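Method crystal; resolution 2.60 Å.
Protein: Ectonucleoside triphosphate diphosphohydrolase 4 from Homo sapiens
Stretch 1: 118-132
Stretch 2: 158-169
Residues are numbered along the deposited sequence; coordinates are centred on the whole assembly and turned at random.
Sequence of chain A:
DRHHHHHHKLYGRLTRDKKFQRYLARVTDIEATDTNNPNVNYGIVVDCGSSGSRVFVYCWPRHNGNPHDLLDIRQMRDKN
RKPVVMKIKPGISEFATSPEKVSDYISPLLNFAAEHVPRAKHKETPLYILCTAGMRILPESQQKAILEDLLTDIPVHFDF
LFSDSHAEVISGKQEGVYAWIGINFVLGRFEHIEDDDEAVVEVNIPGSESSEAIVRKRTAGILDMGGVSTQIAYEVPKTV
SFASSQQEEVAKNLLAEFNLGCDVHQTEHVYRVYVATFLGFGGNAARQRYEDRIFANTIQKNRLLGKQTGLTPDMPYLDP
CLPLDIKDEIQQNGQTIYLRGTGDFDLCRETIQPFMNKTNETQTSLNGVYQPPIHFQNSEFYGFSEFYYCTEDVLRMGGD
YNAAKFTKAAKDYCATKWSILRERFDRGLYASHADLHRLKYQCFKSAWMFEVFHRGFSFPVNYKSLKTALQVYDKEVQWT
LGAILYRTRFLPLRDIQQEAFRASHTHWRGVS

Stretch 1, residues 118-132: PRAKHKETPLYILCT
Stretch 2, residues 158-169: FDFLFSDSHAEV

Leu127, buried at the centre of the contact, points its CA-to-CB bond toward stretch 2 and, with chi1 t and chi2 p, packs CB 3.9 Å from Phe160 CB and CD2 3.8 Å from Phe162 CD2, the methyl lying off-centre over the Phe162 ring. Phe162 (chi1 t) also brings CZ to 3.8 Å from Ile129 CD1 (Ile129 m, t). Phe160 (chi1 m) turns its ring edge toward the face of His122 (chi1 m), CE1 lying 3.6 Å from His122 CG, with centroids 5.0 Å apart and planes at 51°. Leu127, Ile129, Phe160 and Phe162 fill the interior without needing polar partners; buried His122 offers a ring face to Phe160 while its NE2 is hydrogen-bonded elsewhere in the structure.

Strands 127-131 and 167-169 run parallel, axes 15° apart and 4.9 Å at closest approach, pairing Ile129 with Ala167, Leu130 with Glu168 and Cys131 with Val169. The side chains of Ile129, Ala167, Cys131 and Val169 share one face; Leu130 and Glu168 occupy the other. The ladder runs Ile129 N to His166 O (3.0 Å), Glu168 N to Ile129 O (3.1 Å) and Cys131 N to Glu168 O (3.2 Å). Small Ala167 follows the 3-10 turn 164-166.

Upstream, Pro126 bridges Leu161 with CA atoms 4.5 Å apart; the bonds to Leu161 fall on the residues on either side, Leu161 N to Thr125 O (3.0 Å) and Leu127 N to Leu161 O (3.2 Å), so the lack of an amide hydrogen on Pro126 costs this bridge nothing. Between bridge and ladder, His166 (chi1 m) donates from ND1 to Leu127 O (3.1 Å), while its ring lies nearly parallel to that of Tyr128 (chi1 m), planes at 8° but slid apart.

Toward the polar edge, Phe160 CA approaches His122 O at 3.4 Å, and Thr125 OG1 steadies the preceding turn by bonding Lys121 O at 2.6 Å. At the exposed margin, Asp159 (chi1 m) forms a salt bridge with Arg119, NH1 to OD2 at 2.6 Å, the carboxylate oxygen near the guanidinium plane.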

# COMPACT_ATOMS: atom_id res chain seq x y z
N PRO A 118 -20.68 -16.73 14.76
CA PRO A 118 -21.57 -17.73 15.37
C PRO A 118 -21.11 -19.15 15.08
O PRO A 118 -20.68 -19.47 13.97
CB PRO A 118 -22.93 -17.44 14.74
CG PRO A 118 -22.86 -16.02 14.32
CD PRO A 118 -21.43 -15.78 13.93
N ARG A 119 -21.21 -20.01 16.10
CA ARG A 119 -20.79 -21.40 15.96
C ARG A 119 -21.41 -22.05 14.73
O ARG A 119 -20.78 -22.87 14.06
CB ARG A 119 -21.14 -22.18 17.22
CG ARG A 119 -20.00 -22.34 18.21
CD ARG A 119 -18.91 -23.25 17.66
NE ARG A 119 -19.45 -24.54 17.24
CZ ARG A 119 -18.85 -25.37 16.38
NH1 ARG A 119 -17.68 -25.04 15.84
NH2 ARG A 119 -19.42 -26.52 16.07
N ALA A 120 -22.66 -21.70 14.43
CA ALA A 120 -23.36 -22.34 13.32
C ALA A 120 -22.76 -21.99 11.96
O ALA A 120 -22.93 -22.75 11.01
CB ALA A 120 -24.84 -21.94 13.34
N LYS A 121 -22.07 -20.85 11.86
CA LYS A 121 -21.52 -20.39 10.59
C LYS A 121 -20.05 -20.74 10.39
O LYS A 121 -19.52 -20.50 9.30
CB LYS A 121 -21.70 -18.87 10.47
CG LYS A 121 -23.13 -18.43 10.17
CD LYS A 121 -23.40 -18.43 8.68
CE LYS A 121 -24.89 -18.36 8.38
NZ LYS A 121 -25.55 -17.18 9.01
N HIS A 122 -19.39 -21.31 11.41
CA HIS A 122 -17.98 -21.66 11.27
C HIS A 122 -17.76 -22.58 10.07
O HIS A 122 -16.83 -22.37 9.28
CB HIS A 122 -17.48 -22.32 12.55
CG HIS A 122 -17.41 -21.40 13.73
ND1 HIS A 122 -16.78 -21.74 14.91
CD2 HIS A 122 -17.87 -20.14 13.90
CE1 HIS A 122 -16.87 -20.73 15.76
NE2 HIS A 122 -17.53 -19.75 15.17
N LYS A 123 -18.60 -23.60 9.93
CA LYS A 123 -18.42 -24.56 8.84
C LYS A 123 -18.48 -23.88 7.48
O LYS A 123 -17.85 -24.36 6.53
CB LYS A 123 -19.48 -25.66 8.93
CG LYS A 123 -20.92 -25.16 8.83
CD LYS A 123 -21.91 -26.32 8.85
CE LYS A 123 -22.18 -26.82 10.26
NZ LYS A 123 -23.43 -26.25 10.84
N GLU A 124 -19.21 -22.78 7.36
CA GLU A 124 -19.36 -22.06 6.10
C GLU A 124 -18.49 -20.81 6.02
O GLU A 124 -18.61 -20.06 5.05
CB GLU A 124 -20.83 -21.68 5.90
CG GLU A 124 -21.69 -22.83 5.41
CD GLU A 124 -23.17 -22.49 5.41
OE1 GLU A 124 -23.51 -21.33 5.74
OE2 GLU A 124 -23.99 -23.38 5.09
N THR A 125 -17.62 -20.59 7.00
CA THR A 125 -16.80 -19.39 7.04
C THR A 125 -15.38 -19.72 6.60
O THR A 125 -14.73 -20.55 7.25
CB THR A 125 -16.78 -18.80 8.45
OG1 THR A 125 -18.11 -18.39 8.81
CG2 THR A 125 -15.83 -17.61 8.55
N PRO A 126 -14.87 -19.12 5.53
CA PRO A 126 -13.49 -19.39 5.13
C PRO A 126 -12.48 -18.66 5.99
O PRO A 126 -12.72 -17.56 6.48
CB PRO A 126 -13.44 -18.90 3.67
CG PRO A 126 -14.45 -17.81 3.63
CD PRO A 126 -15.56 -18.24 4.56
N LEU A 127 -11.32 -19.30 6.16
CA LEU A 127 -10.18 -18.71 6.85
C LEU A 127 -9.02 -18.62 5.88
O LEU A 127 -8.65 -19.62 5.26
CB LEU A 127 -9.80 -19.55 8.08
CG LEU A 127 -8.46 -19.24 8.75
CD1 LEU A 127 -8.46 -17.85 9.38
CD2 LEU A 127 -8.14 -20.30 9.79
N TYR A 128 -8.44 -17.43 5.75
CA TYR A 128 -7.29 -17.20 4.89
C TYR A 128 -6.15 -16.65 5.74
O TYR A 128 -6.32 -15.66 6.46
CB TYR A 128 -7.62 -16.24 3.75
CG TYR A 128 -8.71 -16.74 2.83
CD1 TYR A 128 -8.45 -17.73 1.89
CD2 TYR A 128 -10.00 -16.22 2.90
CE1 TYR A 128 -9.44 -18.19 1.05
CE2 TYR A 128 -11.00 -16.69 2.06
CZ TYR A 128 -10.71 -17.67 1.13
OH TYR A 128 -11.69 -18.14 0.29
N ILE A 129 -4.98 -17.29 5.65
CA ILE A 129 -3.78 -16.86 6.34
C ILE A 129 -2.75 -16.50 5.28
O ILE A 129 -2.22 -17.39 4.59
CB ILE A 129 -3.24 -17.93 7.30
CG1 ILE A 129 -4.30 -18.26 8.36
CG2 ILE A 129 -1.94 -17.47 7.95
CD1 ILE A 129 -3.91 -19.38 9.30
N LEU A 130 -2.47 -15.21 5.14
CA LEU A 130 -1.61 -14.69 4.08
C LEU A 130 -0.42 -13.98 4.72
O LEU A 130 -0.60 -13.02 5.47
CB LEU A 130 -2.39 -13.75 3.16
CG LEU A 130 -3.73 -14.31 2.68
CD1 LEU A 130 -4.49 -13.26 1.89
CD2 LEU A 130 -3.53 -15.57 1.85
N CYS A 131 0.78 -14.46 4.42
CA CYS A 131 2.01 -13.96 5.02
C CYS A 131 2.76 -13.09 4.02
O CYS A 131 2.76 -13.38 2.82
CB CYS A 131 2.90 -15.11 5.49
SG CYS A 131 1.99 -16.47 6.26
N THR A 132 3.41 -12.05 4.52
CA THR A 132 4.07 -11.07 3.66
C THR A 132 5.59 -11.16 3.75
O THR A 132 6.17 -12.20 3.43
CB THR A 132 3.58 -9.66 3.99
OG1 THR A 132 3.76 -9.41 5.39
CG2 THR A 132 2.11 -9.50 3.63
N PHE A 158 -10.57 -26.22 14.65
CA PHE A 158 -11.56 -25.25 14.21
C PHE A 158 -12.32 -25.81 13.02
O PHE A 158 -11.81 -26.64 12.27
CB PHE A 158 -10.91 -23.91 13.84
CG PHE A 158 -10.07 -23.32 14.94
CD1 PHE A 158 -10.64 -22.56 15.94
CD2 PHE A 158 -8.70 -23.53 14.97
CE1 PHE A 158 -9.87 -22.01 16.95
CE2 PHE A 158 -7.92 -23.00 15.98
CZ PHE A 158 -8.50 -22.23 16.97
N ASP A 159 -13.56 -25.34 12.85
CA ASP A 159 -14.45 -25.82 11.81
C ASP A 159 -14.46 -24.92 10.57
O ASP A 159 -15.29 -25.13 9.68
CB ASP A 159 -15.87 -25.96 12.36
CG ASP A 159 -16.00 -27.08 13.38
OD1 ASP A 159 -15.25 -28.08 13.26
OD2 ASP A 159 -16.84 -26.96 14.29
N PHE A 160 -13.57 -23.94 10.50
CA PHE A 160 -13.53 -23.05 9.35
C PHE A 160 -13.11 -23.80 8.09
O PHE A 160 -12.38 -24.79 8.14
CB PHE A 160 -12.56 -21.90 9.61
CG PHE A 160 -12.87 -21.11 10.85
CD1 PHE A 160 -14.16 -20.70 11.13
CD2 PHE A 160 -11.86 -20.79 11.74
CE1 PHE A 160 -14.44 -19.98 12.27
CE2 PHE A 160 -12.14 -20.07 12.89
CZ PHE A 160 -13.43 -19.66 13.15
N LEU A 161 -13.59 -23.32 6.94
CA LEU A 161 -13.14 -23.85 5.66
C LEU A 161 -11.67 -23.50 5.48
O LEU A 161 -11.33 -22.33 5.25
CB LEU A 161 -13.98 -23.28 4.51
CG LEU A 161 -15.47 -23.58 4.49
CD1 LEU A 161 -16.13 -22.83 3.34
CD2 LEU A 161 -15.74 -25.07 4.37
N PHE A 162 -10.80 -24.50 5.57
CA PHE A 162 -9.36 -24.28 5.52
C PHE A 162 -8.72 -25.40 4.73
O PHE A 162 -8.81 -26.57 5.13
CB PHE A 162 -8.78 -24.20 6.94
CG PHE A 162 -7.43 -23.55 7.01
CD1 PHE A 162 -6.33 -24.26 7.47
CD2 PHE A 162 -7.25 -22.24 6.61
CE1 PHE A 162 -5.08 -23.66 7.53
CE2 PHE A 162 -6.01 -21.64 6.67
CZ PHE A 162 -4.93 -22.35 7.13
N SER A 163 -8.09 -25.06 3.61
CA SER A 163 -7.47 -26.02 2.72
C SER A 163 -6.06 -25.55 2.37
O SER A 163 -5.59 -24.52 2.85
CB SER A 163 -8.31 -26.21 1.45
OG SER A 163 -9.61 -26.65 1.76
N ASP A 164 -5.39 -26.33 1.52
CA ASP A 164 -4.02 -26.00 1.12
C ASP A 164 -3.93 -24.59 0.55
O ASP A 164 -3.03 -23.82 0.90
CB ASP A 164 -3.53 -27.02 0.09
CG ASP A 164 -2.20 -26.63 -0.53
OD1 ASP A 164 -1.34 -26.09 0.19
OD2 ASP A 164 -2.02 -26.87 -1.75
N SER A 165 -4.87 -24.23 -0.33
CA SER A 165 -4.83 -22.92 -0.96
C SER A 165 -5.12 -21.78 0.01
O SER A 165 -4.82 -20.62 -0.30
CB SER A 165 -5.84 -22.86 -2.11
OG SER A 165 -7.12 -23.32 -1.70
N HIS A 166 -5.68 -22.08 1.18
CA HIS A 166 -6.06 -21.03 2.13
C HIS A 166 -4.88 -20.50 2.92
O HIS A 166 -4.96 -19.38 3.45
CB HIS A 166 -7.13 -21.56 3.09
CG HIS A 166 -8.45 -21.82 2.43
ND1 HIS A 166 -9.63 -21.25 2.87
CD2 HIS A 166 -8.79 -22.59 1.37
CE1 HIS A 166 -10.63 -21.66 2.10
NE2 HIS A 166 -10.14 -22.47 1.18
N ALA A 167 -3.79 -21.25 3.02
CA ALA A 167 -2.57 -20.81 3.68
C ALA A 167 -1.50 -20.61 2.62
O ALA A 167 -1.18 -21.55 1.88
CB ALA A 167 -2.11 -21.82 4.74
N GLU A 168 -0.95 -19.41 2.54
CA GLU A 168 -0.09 -19.05 1.42
C GLU A 168 0.79 -17.87 1.80
O GLU A 168 0.40 -17.02 2.60
CB GLU A 168 -0.93 -18.72 0.18
CG GLU A 168 -0.15 -18.14 -1.00
CD GLU A 168 -1.06 -17.68 -2.11
OE1 GLU A 168 -0.56 -17.42 -3.23
OE2 GLU A 168 -2.29 -17.58 -1.88
N VAL A 169 1.99 -17.84 1.22
CA VAL A 169 2.88 -16.69 1.29
C VAL A 169 2.67 -15.89 0.02
O VAL A 169 3.08 -16.33 -1.07
CB VAL A 169 4.35 -17.12 1.45
CG1 VAL A 169 5.26 -15.90 1.49
CG2 VAL A 169 4.52 -17.96 2.71